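Local coordinates for protein metagenomic carboxyl esterase MGS0156 (Uncultured organism, PDB 5D8M) that probably hydrolyses carboxylic ester bonds, as a membrane-associated serine esterase of the alpha/beta-hydrolase fold recovered from an uncultured organism, at residues 18-23 and 229-234; 185-190 and 223-228; 46-51 and 78-83; 42-47 and 328-333. One frame throughout, in Å; residues are numbered along the deposited sequence.

Contact 1: 18-23 and 229-234; sequences SPSVLV and YRLRFL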
loop_
_atom_site.group_PDB
_atom_site.type_symbol
_atom_site.label_atom_id
_atom_site.label_comp_id
_atom_site.label_asym_id
_atom_site.label_seq_id
_atom_site.Cartn_x
_atom_site.Cartn_y
_atom_site.Cartn_z
ATOM N N SER A 18 0.131 -20.668 10.945
ATOM C CA SER A 18 1.210 -20.482 11.901
ATOM C C SER A 18 0.709 -19.667 13.097
ATOM O O SER A 18 -0.045 -18.718 12.902
ATOM C CB SER A 18 2.385 -19.762 11.239
ATOM O OG SER A 18 2.724 -20.375 10.012
ATOM N N PRO A 19 1.129 -20.031 14.327
ATOM C CA PRO A 19 0.776 -19.254 15.522
ATOM C C PRO A 19 1.041 -17.775 15.322
ATOM O O PRO A 19 2.127 -17.385 14.876
ATOM C CB PRO A 19 1.694 -19.833 16.601
ATOM C CG PRO A 19 1.880 -21.233 16.183
ATOM C CD PRO A 19 1.964 -21.192 14.673
ATOM N N SER A 20 0.036 -16.965 15.603
ATOM C CA SER A 20 0.159 -15.529 15.477
ATOM C C SER A 20 -0.520 -14.867 16.650
ATOM O O SER A 20 -1.334 -15.476 17.355
ATOM C CB SER A 20 -0.454 -15.047 14.153
ATOM O OG SER A 20 -1.861 -15.303 14.146
ATOM N N VAL A 21 -0.174 -13.614 16.863
ATOM C CA VAL A 21 -0.683 -12.867 17.991
ATOM C C VAL A 21 -0.895 -11.402 17.592
ATOM O O VAL A 21 -0.098 -10.821 16.852
ATOM C CB VAL A 21 0.288 -12.981 19.186
ATOM C CG1 VAL A 21 1.679 -12.579 18.759
ATOM C CG2 VAL A 21 -0.187 -12.162 20.373
ATOM N N LEU A 22 -2.003 -10.831 18.053
ATOM C CA LEU A 22 -2.294 -9.406 17.903
ATOM C C LEU A 22 -1.630 -8.660 19.066
ATOM O O LEU A 22 -1.925 -8.960 20.231
ATOM C CB LEU A 22 -3.814 -9.151 17.916
ATOM C CG LEU A 22 -4.220 -7.673 17.892
ATOM C CD1 LEU A 22 -3.756 -7.025 16.558
ATOM C CD2 LEU A 22 -5.737 -7.504 18.073
ATOM N N VAL A 23 -0.719 -7.721 18.779
ATOM C CA VAL A 23 -0.023 -7.002 19.863
ATOM C C VAL A 23 0.022 -5.500 19.615
ATOM O O VAL A 23 -0.070 -5.066 18.480
ATOM C CB VAL A 23 1.438 -7.489 20.042
ATOM C CG1 VAL A 23 1.470 -8.875 20.610
ATOM C CG2 VAL A 23 2.167 -7.442 18.714
ATOM N N TYR A 229 -0.776 -18.116 4.466
ATOM C CA TYR A 229 0.403 -18.007 3.631
ATOM C C TYR A 229 1.293 -16.815 4.004
ATOM O O TYR A 229 2.508 -16.942 4.149
ATOM C CB TYR A 229 -0.027 -17.900 2.180
ATOM C CG TYR A 229 1.118 -18.001 1.208
ATOM C CD1 TYR A 229 1.582 -19.242 0.783
ATOM C CD2 TYR A 229 1.724 -16.861 0.704
ATOM C CE1 TYR A 229 2.626 -19.340 -0.118
ATOM C CE2 TYR A 229 2.760 -16.948 -0.193
ATOM C CZ TYR A 229 3.208 -18.185 -0.608
ATOM O OH TYR A 229 4.250 -18.262 -1.508
ATOM N N ARG A 230 0.673 -15.653 4.144
ATOM C CA ARG A 230 1.387 -14.422 4.449
ATOM C C ARG A 230 2.036 -14.433 5.853
ATOM O O ARG A 230 3.140 -13.936 6.011
ATOM C CB ARG A 230 0.436 -13.223 4.304
ATOM C CG ARG A 230 -0.003 -12.953 2.845
ATOM C CD ARG A 230 0.837 -11.853 2.135
ATOM N NE ARG A 230 2.278 -12.091 2.219
ATOM C CZ ARG A 230 3.004 -12.735 1.305
ATOM N NH1 ARG A 230 2.450 -13.191 0.181
ATOM N NH2 ARG A 230 4.305 -12.879 1.482
ATOM N N LEU A 231 1.351 -14.990 6.847
ATOM C CA LEU A 231 1.915 -15.110 8.202
ATOM C C LEU A 231 3.088 -16.090 8.227
ATOM O O LEU A 231 4.087 -15.856 8.899
ATOM C CB LEU A 231 0.853 -15.561 9.200
ATOM C CG LEU A 231 -0.121 -14.445 9.588
ATOM C CD1 LEU A 231 -1.202 -14.983 10.488
ATOM C CD2 LEU A 231 0.614 -13.292 10.251
ATOM N N ARG A 232 2.957 -17.177 7.481
ATOM C CA ARG A 232 4.022 -18.161 7.357
ATOM C C ARG A 232 5.280 -17.557 6.698
ATOM O O ARG A 232 6.410 -17.847 7.108
ATOM C CB ARG A 232 3.516 -19.370 6.562
ATOM C CG ARG A 232 4.612 -20.211 5.953
ATOM C CD ARG A 232 4.633 -21.583 6.522
ATOM N NE ARG A 232 3.456 -22.355 6.145
ATOM C CZ ARG A 232 3.300 -23.647 6.431
ATOM N NH1 ARG A 232 4.247 -24.300 7.091
ATOM N NH2 ARG A 232 2.197 -24.282 6.063
ATOM N N PHE A 233 5.081 -16.722 5.682
ATOM C CA PHE A 233 6.191 -16.018 5.047
ATOM C C PHE A 233 6.962 -15.205 6.069
ATOM O O PHE A 233 8.188 -15.242 6.090
ATOM C CB PHE A 233 5.694 -15.093 3.943
ATOM C CG PHE A 233 6.757 -14.198 3.367
ATOM C CD1 PHE A 233 7.641 -14.677 2.422
ATOM C CD2 PHE A 233 6.842 -12.862 3.743
ATOM C CE1 PHE A 233 8.610 -13.839 1.855
ATOM C CE2 PHE A 233 7.808 -12.032 3.181
ATOM C CZ PHE A 233 8.674 -12.517 2.236
ATOM N N LEU A 234 6.234 -14.469 6.909
ATOM C CA LEU A 234 6.873 -13.576 7.880
ATOM C C LEU A 234 7.483 -14.371 9.025
ATOM O O LEU A 234 8.444 -13.931 9.627
ATOM C CB LEU A 234 5.869 -12.552 8.421
ATOM C CG LEU A 234 5.487 -11.440 7.430
ATOM C CD1 LEU A 234 4.367 -10.578 7.994
ATOM C CD2 LEU A 234 6.690 -10.583 7.129
#
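Ser18 and Ser20, on the extended loop between helix 10-16 and strand 31-32, lean on Leu231 and Arg232 of helix 227-236, at the surface of what is by topology an alpha/beta-hydrolase fold. No hydrogen bond joins loop to helix, and the contact is made of a few van der Waals touches. The closer packing is at Leu231 and at Ser18, which lies against the root of Arg232. Leu231 also touches Met17 and Asp189, which suits a branched apolar side chain, while a serine is small enough to let the loop come close. The solvent side is looser. There Ser20 meets the helix through the CD1 methyl of Leu231 alone; chi1 of 64° sets OG between the backbone N and the carbonyl carbon, 3.7 Å from the methyl that CB also touches. The chain of Arg232 bends at chi2 and chi3 and carries its guanidinium outward, where the group makes a long, weak ion pair with Glu236 one turn on; a long, charged residue suits an edge that faces solvent. Nearer the helix, Ser18 OG, approaching the guanidinium only obliquely, stands 3.7 Å from Arg232 CB.

Contact 2: 185-190 and 223-228; sequences AGAIDG and DSLKRA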
loop_
_atom_site.group_PDB
_atom_site.type_symbol
_atom_site.label_atom_id
_atom_site.label_comp_id
_atom_site.label_asym_id
_atom_site.label_seq_id
_atom_site.Cartn_x
_atom_site.Cartn_y
_atom_site.Cartn_z
ATOM N N ALA A 185 -1.607 0.821 2.466
ATOM C CA ALA A 185 -2.649 -0.192 2.518
ATOM C C ALA A 185 -2.115 -1.531 1.975
ATOM O O ALA A 185 -2.789 -2.228 1.217
ATOM C CB ALA A 185 -3.882 0.258 1.732
ATOM N N GLY A 186 -0.896 -1.883 2.366
ATOM C CA GLY A 186 -0.304 -3.120 1.913
ATOM C C GLY A 186 -0.888 -4.313 2.625
ATOM O O GLY A 186 -1.161 -4.265 3.824
ATOM N N ALA A 187 -1.066 -5.399 1.892
ATOM C CA ALA A 187 -1.685 -6.603 2.447
ATOM C C ALA A 187 -0.643 -7.454 3.149
ATOM O O ALA A 187 -0.435 -8.612 2.789
ATOM C CB ALA A 187 -2.371 -7.413 1.324
ATOM N N ILE A 188 0.007 -6.886 4.158
ATOM C CA ILE A 188 1.165 -7.547 4.772
ATOM C C ILE A 188 0.811 -8.929 5.346
ATOM O O ILE A 188 1.520 -9.914 5.113
ATOM C CB ILE A 188 1.776 -6.662 5.877
ATOM C CG1 ILE A 188 2.032 -5.235 5.362
ATOM C CG2 ILE A 188 3.052 -7.315 6.462
ATOM C CD1 ILE A 188 2.850 -5.145 4.060
ATOM N N ASP A 189 -0.293 -9.010 6.091
ATOM C CA ASP A 189 -0.781 -10.285 6.598
ATOM C C ASP A 189 -1.874 -10.898 5.721
ATOM O O ASP A 189 -2.605 -11.786 6.164
ATOM C CB ASP A 189 -1.343 -10.134 8.014
ATOM C CG ASP A 189 -0.298 -9.720 9.035
ATOM O OD1 ASP A 189 0.914 -9.920 8.796
ATOM O OD2 ASP A 189 -0.713 -9.223 10.104
ATOM N N GLY A 190 -1.994 -10.437 4.487
ATOM C CA GLY A 190 -3.042 -10.936 3.615
ATOM C C GLY A 190 -4.386 -10.340 4.021
ATOM O O GLY A 190 -4.440 -9.240 4.593
ATOM N N ASP A 223 -3.846 -16.980 -3.584
ATOM C CA ASP A 223 -2.997 -17.760 -2.673
ATOM C C ASP A 223 -1.985 -16.866 -1.960
ATOM O O ASP A 223 -1.633 -17.082 -0.796
ATOM C CB ASP A 223 -2.238 -18.846 -3.428
ATOM C CG ASP A 223 -3.144 -19.925 -3.977
ATOM O OD1 ASP A 223 -4.321 -20.001 -3.570
ATOM O OD2 ASP A 223 -2.669 -20.694 -4.837
ATOM N N SER A 224 -1.518 -15.855 -2.676
ATOM C CA SER A 224 -0.515 -14.955 -2.145
ATOM C C SER A 224 -1.095 -14.039 -1.077
ATOM O O SER A 224 -0.346 -13.426 -0.317
ATOM C CB SER A 224 0.103 -14.119 -3.271
ATOM O OG SER A 224 0.850 -14.934 -4.135
ATOM N N LEU A 225 -2.418 -13.927 -1.050
ATOM C CA LEU A 225 -3.101 -13.039 -0.116
ATOM C C LEU A 225 -3.756 -13.762 1.062
ATOM O O LEU A 225 -4.393 -13.128 1.902
ATOM C CB LEU A 225 -4.152 -12.216 -0.866
ATOM C CG LEU A 225 -3.488 -11.241 -1.844
ATOM C CD1 LEU A 225 -4.527 -10.532 -2.740
ATOM C CD2 LEU A 225 -2.666 -10.242 -1.030
ATOM N N LYS A 226 -3.620 -15.083 1.132
ATOM C CA LYS A 226 -4.206 -15.822 2.251
ATOM C C LYS A 226 -3.413 -15.563 3.518
ATOM O O LYS A 226 -2.190 -15.562 3.513
ATOM C CB LYS A 226 -4.270 -17.328 1.963
ATOM C CG LYS A 226 -5.290 -17.649 0.880
ATOM C CD LYS A 226 -5.372 -19.111 0.536
ATOM C CE LYS A 226 -6.340 -19.304 -0.635
ATOM N NZ LYS A 226 -6.506 -20.741 -0.940
ATOM N N ARG A 227 -4.134 -15.321 4.600
ATOM C CA ARG A 227 -3.528 -14.998 5.872
ATOM C C ARG A 227 -2.501 -16.069 6.300
ATOM O O ARG A 227 -1.386 -15.738 6.691
ATOM C CB ARG A 227 -4.625 -14.837 6.936
ATOM C CG ARG A 227 -4.096 -14.733 8.345
ATOM C CD ARG A 227 -5.231 -14.477 9.340
ATOM N NE ARG A 227 -5.701 -13.101 9.253
ATOM C CZ ARG A 227 -6.660 -12.596 10.013
ATOM N NH1 ARG A 227 -7.261 -13.365 10.903
ATOM N NH2 ARG A 227 -7.018 -11.325 9.877
ATOM N N ALA A 228 -2.879 -17.343 6.207
ATOM C CA ALA A 228 -1.979 -18.438 6.557
ATOM C C ALA A 228 -0.664 -18.350 5.761
ATOM O O ALA A 228 0.427 -18.449 6.305
ATOM C CB ALA A 228 -2.663 -19.774 6.317
HETATM O O HOH W 1 -5.313 -11.177 7.189
#
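Gly190 and Leu225 bring the two backbones to within 4.3 Å, CA to CA, where two type I turns meet, Ala187 to Gly190 and Asp223 to Lys226. The glycine CA rests 3.1 Å from Leu225 O. Any side chain there would run into that carbonyl, and the positive phi of 75° also suits a residue without one. Beside it Arg227 CA points its hydrogen at Asp189 O, 3.4 Å away, in a CA-H...O contact. Lys226 takes the N-cap position, so the chain passes straight from its turn into helix 227-236. In the alpha/beta-hydrolase fold, the loop 185-190 follows the central strand 178-184, and the backbone of Ala187 is hydrogen-bonded to Ser158, which stands at the strand-to-helix turn where this family carries its nucleophile. Among the side chains, Ala187 CB meets Leu225 CD2 at 3.7 Å, a small methyl against a branched end in a buried spot. Arg227, with CG anti to the backbone N (chi1 170°), runs past Asp189 O. Its NH2 forms a salt bridge with Asp283, while its NE donates to a bridging water at 2.8 Å, and the same water donates a hydrogen bond to Asp189 O (3.0 Å).

Contact 3: 46-51 and 78-83; sequences ADHGAF and VPLGVS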
loop_
_atom_site.group_PDB
_atom_site.type_symbol
_atom_site.label_atom_id
_atom_site.label_comp_id
_atom_site.label_asym_id
_atom_site.label_seq_id
_atom_site.Cartn_x
_atom_site.Cartn_y
_atom_site.Cartn_z
ATOM N N ALA A 46 -0.513 22.997 3.719
ATOM C CA ALA A 46 -0.643 24.420 4.021
ATOM C C ALA A 46 0.192 25.219 3.020
ATOM O O ALA A 46 -0.175 26.325 2.643
ATOM C CB ALA A 46 -0.224 24.733 5.465
ATOM N N ASP A 47 1.307 24.645 2.580
ATOM C CA ASP A 47 2.241 25.364 1.711
ATOM C C ASP A 47 1.822 25.399 0.230
ATOM O O ASP A 47 1.971 26.418 -0.425
ATOM C CB ASP A 47 3.640 24.747 1.812
ATOM C CG ASP A 47 4.654 25.450 0.910
ATOM O OD1 ASP A 47 5.193 26.489 1.340
ATOM O OD2 ASP A 47 4.912 24.981 -0.220
ATOM N N HIS A 48 1.357 24.281 -0.321
ATOM C CA HIS A 48 1.001 24.268 -1.742
ATOM C C HIS A 48 -0.086 23.245 -2.051
ATOM O O HIS A 48 -0.130 22.701 -3.151
ATOM C CB HIS A 48 2.247 24.015 -2.623
ATOM C CG HIS A 48 3.002 22.757 -2.292
ATOM N ND1 HIS A 48 4.048 22.724 -1.391
ATOM C CD2 HIS A 48 2.883 21.492 -2.772
ATOM C CE1 HIS A 48 4.522 21.492 -1.311
ATOM N NE2 HIS A 48 3.842 20.728 -2.148
ATOM N N GLY A 49 -0.989 23.023 -1.102
ATOM C CA GLY A 49 -2.061 22.061 -1.302
ATOM C C GLY A 49 -3.198 22.526 -2.212
ATOM O O GLY A 49 -3.913 21.690 -2.772
ATOM N N ALA A 50 -3.355 23.839 -2.375
ATOM C CA ALA A 50 -4.586 24.393 -2.953
ATOM C C ALA A 50 -4.949 23.836 -4.333
ATOM O O ALA A 50 -6.123 23.605 -4.611
ATOM C CB ALA A 50 -4.507 25.916 -3.019
ATOM N N PHE A 51 -3.970 23.605 -5.198
ATOM C CA PHE A 51 -4.315 23.086 -6.513
ATOM C C PHE A 51 -3.918 21.637 -6.695
ATOM O O PHE A 51 -3.847 21.156 -7.822
ATOM C CB PHE A 51 -3.687 23.954 -7.608
ATOM C CG PHE A 51 -4.319 25.293 -7.722
ATOM C CD1 PHE A 51 -5.498 25.457 -8.446
ATOM C CD2 PHE A 51 -3.773 26.391 -7.081
ATOM C CE1 PHE A 51 -6.104 26.700 -8.542
ATOM C CE2 PHE A 51 -4.381 27.645 -7.181
ATOM C CZ PHE A 51 -5.551 27.788 -7.906
ATOM N N VAL A 78 9.801 21.689 8.224
ATOM C CA VAL A 78 9.470 20.747 7.170
ATOM C C VAL A 78 10.058 21.257 5.850
ATOM O O VAL A 78 9.736 22.357 5.423
ATOM C CB VAL A 78 7.948 20.554 7.032
ATOM C CG1 VAL A 78 7.626 19.557 5.911
ATOM C CG2 VAL A 78 7.353 20.076 8.365
ATOM N N PRO A 79 10.943 20.462 5.224
ATOM C CA PRO A 79 11.498 20.793 3.905
ATOM C C PRO A 79 10.379 21.002 2.898
ATOM O O PRO A 79 9.505 20.145 2.785
ATOM C CB PRO A 79 12.329 19.558 3.541
ATOM C CG PRO A 79 12.571 18.849 4.858
ATOM C CD PRO A 79 11.331 19.108 5.662
ATOM N N LEU A 80 10.379 22.122 2.191
ATOM C CA LEU A 80 9.288 22.392 1.252
ATOM C C LEU A 80 9.818 22.825 -0.107
ATOM O O LEU A 80 9.069 23.312 -0.960
ATOM C CB LEU A 80 8.346 23.454 1.834
ATOM C CG LEU A 80 7.523 22.912 3.009
ATOM C CD1 LEU A 80 6.809 24.034 3.790
ATOM C CD2 LEU A 80 6.504 21.867 2.514
ATOM N N GLY A 81 11.112 22.639 -0.312
ATOM C CA GLY A 81 11.727 22.951 -1.584
ATOM C C GLY A 81 11.942 21.702 -2.413
ATOM O O GLY A 81 11.391 20.659 -2.122
ATOM N N VAL A 82 12.730 21.828 -3.466
ATOM C CA VAL A 82 12.984 20.742 -4.388
ATOM C C VAL A 82 14.096 19.860 -3.847
ATOM O O VAL A 82 15.192 20.340 -3.513
ATOM C CB VAL A 82 13.377 21.261 -5.789
ATOM C CG1 VAL A 82 13.755 20.106 -6.702
ATOM C CG2 VAL A 82 12.238 22.103 -6.395
ATOM N N SER A 83 13.822 18.568 -3.787
ATOM C CA SER A 83 14.826 17.614 -3.334
ATOM C C SER A 83 15.933 17.469 -4.363
ATOM O O SER A 83 15.676 17.454 -5.568
ATOM C CB SER A 83 14.202 16.252 -3.052
ATOM O OG SER A 83 15.218 15.302 -2.766
HETATM O O HOH W 2 6.790 24.969 -2.347
#
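Leu80 brings its CD2 methyl obliquely to the imidazole of His48, 4.3 Å from CE1, while polar groups hold the edge of the ring. His48 ND1 donates to Asp47 OD2 over 2.7 Å, in a nearly straight bond of 171°. The oxygen lies in the ring plane and accepts with its anti lone pair, the one turned away from OD1. On the other nitrogen, NE2 is hydrogen-bonded to Glu329 OE1 of helix 324-338, and the ring of Tyr117 also meets the imidazole, with the planes about 35° apart. Carboxylates at both nitrogens are likely to favour a positively charged ring, though a proton shared among the nearby acids is possible; bonded on two sides, the ring has little freedom to flip. Histidine suits this place because it can reach both acids at once.

Asp47 has CG anti to the backbone N (chi1 179°), which sends the carboxylate out past Leu80. The two side chains slide by each other in opposite directions, and the CD1 methyl of Leu80 lies 3.8 Å from both CB and OD1 of Asp47. Leu80 packs along one flank of the acid while its backbone serves the polar side: a water donates to Asp47 OD2 at 2.8 Å and to Leu80 O at 3.1 Å, bridging helix and loop at the surface.

The loop 78-83 lies along helix 34-48, with Val78 on Arg36, Ile40 and Ala43 and Leu80 on Ile44. Before it leads into strand 87-92, it is tied to helix 324-338 through Gly81 O with Arg333 and Ser83 with Glu336.

Contact 4: 42-47 and 328-333; sequences TAIMAD and LEAIAR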
loop_
_atom_site.group_PDB
_atom_site.type_symbol
_atom_site.label_atom_id
_atom_site.label_comp_id
_atom_site.label_asym_id
_atom_site.label_seq_id
_atom_site.Cartn_x
_atom_site.Cartn_y
_atom_site.Cartn_z
ATOM N N THR A 42 0.826 17.853 6.828
ATOM C CA THR A 42 0.063 19.048 7.146
ATOM C C THR A 42 0.715 20.345 6.607
ATOM O O THR A 42 0.025 21.206 6.047
ATOM C CB THR A 42 -0.145 19.139 8.679
ATOM O OG1 THR A 42 -0.931 18.014 9.107
ATOM C CG2 THR A 42 -0.849 20.429 9.061
ATOM N N ALA A 43 2.034 20.467 6.768
ATOM C CA ALA A 43 2.801 21.605 6.251
ATOM C C ALA A 43 2.795 21.648 4.727
ATOM O O ALA A 43 2.689 22.727 4.135
ATOM C CB ALA A 43 4.246 21.558 6.770
ATOM N N ILE A 44 2.896 20.470 4.099
ATOM C CA ILE A 44 2.850 20.371 2.639
ATOM C C ILE A 44 1.552 20.969 2.108
ATOM O O ILE A 44 1.554 21.766 1.165
ATOM C CB ILE A 44 3.008 18.892 2.166
ATOM C CG1 ILE A 44 4.484 18.480 2.265
ATOM C CG2 ILE A 44 2.506 18.703 0.728
ATOM C CD1 ILE A 44 4.742 17.035 1.925
HETATM N N MSE A 45 0.444 20.604 2.737
HETATM C CA MSE A 45 -0.849 21.067 2.273
HETATM C C MSE A 45 -1.066 22.527 2.604
HETATM O O MSE A 45 -1.731 23.227 1.850
HETATM C CB MSE A 45 -1.950 20.205 2.865
HETATM C CG MSE A 45 -1.805 18.763 2.406
HETATM SE SE MSE A 45 -3.066 17.536 3.208
HETATM C CE MSE A 45 -4.645 18.021 2.158
ATOM N N ALA A 46 -0.513 22.997 3.719
ATOM C CA ALA A 46 -0.643 24.420 4.021
ATOM C C ALA A 46 0.192 25.219 3.020
ATOM O O ALA A 46 -0.175 26.325 2.643
ATOM C CB ALA A 46 -0.224 24.733 5.465
ATOM N N ASP A 47 1.307 24.645 2.580
ATOM C CA ASP A 47 2.241 25.364 1.711
ATOM C C ASP A 47 1.822 25.399 0.230
ATOM O O ASP A 47 1.971 26.418 -0.425
ATOM C CB ASP A 47 3.640 24.747 1.812
ATOM C CG ASP A 47 4.654 25.450 0.910
ATOM O OD1 ASP A 47 5.193 26.489 1.340
ATOM O OD2 ASP A 47 4.912 24.981 -0.220
ATOM N N LEU A 328 1.780 11.277 -1.153
ATOM C CA LEU A 328 2.987 10.750 -1.777
ATOM C C LEU A 328 4.184 11.684 -1.533
ATOM O O LEU A 328 5.291 11.216 -1.274
ATOM C CB LEU A 328 2.783 10.549 -3.277
ATOM C CG LEU A 328 3.887 9.802 -4.029
ATOM C CD1 LEU A 328 4.018 8.369 -3.485
ATOM C CD2 LEU A 328 3.604 9.784 -5.547
ATOM N N GLU A 329 3.963 12.995 -1.633
ATOM C CA GLU A 329 5.010 13.937 -1.307
ATOM C C GLU A 329 5.453 13.835 0.162
ATOM O O GLU A 329 6.654 13.871 0.454
ATOM C CB GLU A 329 4.566 15.369 -1.637
ATOM C CG GLU A 329 5.725 16.354 -1.553
ATOM C CD GLU A 329 5.298 17.817 -1.634
ATOM O OE1 GLU A 329 4.268 18.137 -2.302
ATOM O OE2 GLU A 329 5.993 18.658 -1.014
ATOM N N ALA A 330 4.504 13.692 1.085
ATOM C CA ALA A 330 4.852 13.516 2.491
ATOM C C ALA A 330 5.668 12.237 2.696
ATOM O O ALA A 330 6.653 12.227 3.450
ATOM C CB ALA A 330 3.571 13.498 3.381
ATOM N N ILE A 331 5.260 11.163 2.028
ATOM C CA ILE A 331 6.015 9.917 2.096
ATOM C C ILE A 331 7.468 10.148 1.655
ATOM O O ILE A 331 8.388 9.806 2.399
ATOM C CB ILE A 331 5.373 8.820 1.220
ATOM C CG1 ILE A 331 4.049 8.346 1.837
ATOM C CG2 ILE A 331 6.358 7.651 0.947
ATOM C CD1 ILE A 331 3.224 7.548 0.830
ATOM N N ALA A 332 7.657 10.727 0.468
ATOM C CA ALA A 332 8.993 11.003 -0.067
ATOM C C ALA A 332 9.834 11.851 0.879
ATOM O O ALA A 332 11.013 11.585 1.059
ATOM C CB ALA A 332 8.901 11.705 -1.454
ATOM N N ARG A 333 9.241 12.901 1.440
ATOM C CA ARG A 333 9.973 13.803 2.318
ATOM C C ARG A 333 10.301 13.155 3.663
ATOM O O ARG A 333 11.379 13.398 4.211
ATOM C CB ARG A 333 9.194 15.111 2.536
ATOM C CG ARG A 333 9.098 15.968 1.259
ATOM C CD ARG A 333 8.778 17.396 1.610
ATOM N NE ARG A 333 8.391 18.208 0.460
ATOM C CZ ARG A 333 9.237 18.898 -0.295
ATOM N NH1 ARG A 333 10.553 18.877 -0.048
ATOM N NH2 ARG A 333 8.759 19.619 -1.296
#
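Ile44 of helix 34-48 packs on Glu329, Ala330 and Arg333 of the C-terminal helix 324-338, which in this alpha/beta-hydrolase fold lies against the central sheet through Ile331, on Val182 and Val184. The two helix segments cross at 127°, their axes 9.9 Å apart at closest approach. Ala330 offers little bulk, so the CD1 methyl of Ile44 settles down on the backbone, 3.5 Å from Ala330 N. The beta-branched isoleucine also lies across the Glu329 carboxylate, with CG1 3.6 Å from OE2 and CG2 3.6 Å from OE1.

The buried acid leaves its helix with CG anti to the backbone N (chi1 -169°) and runs on extended, past Ile44. OE1, which faces His48, also stands close to Asp113; Arg333 and His48 probably offset that like charge, which may incline one acid to hold a proton. Replacing Glu329 by an alanine is likely to leave Arg333 without its carboxylate mate, take one hydrogen-bond partner from His48 and open a gap beside Ile44. The salt bridge is side-on and both its hydrogen bonds end on one oxygen: Arg333 NE reaches Glu329 OE2 at 2.9 Å by the anti lone pair, and Arg333 NH2 meets the same OE2 at 2.9 Å from above the carboxylate plane.

In the fold
The contacts form two pairs on opposite sides of the chain's centre. Contacts 1 and 2 share helix 227-236, their centres 10 Å apart, and Arg230 NH1 probably hydrogen-bonds Ser224 O across them at 2.8 Å. Contacts 3 and 4 share helix 34-48 and lie 6 Å apart, centre to centre. The centres of contacts 1 and 3 are 39 Å apart, though the nearest atoms of contacts 2 and 4 come to about 8 Å. Contact 2 adjoins the probable active site: the backbone of Ala187 is hydrogen-bonded to Ser158, the likely nucleophile. Contacts 1 and 4 interlace along the chain, each tying an N-terminal segment to a much later helix.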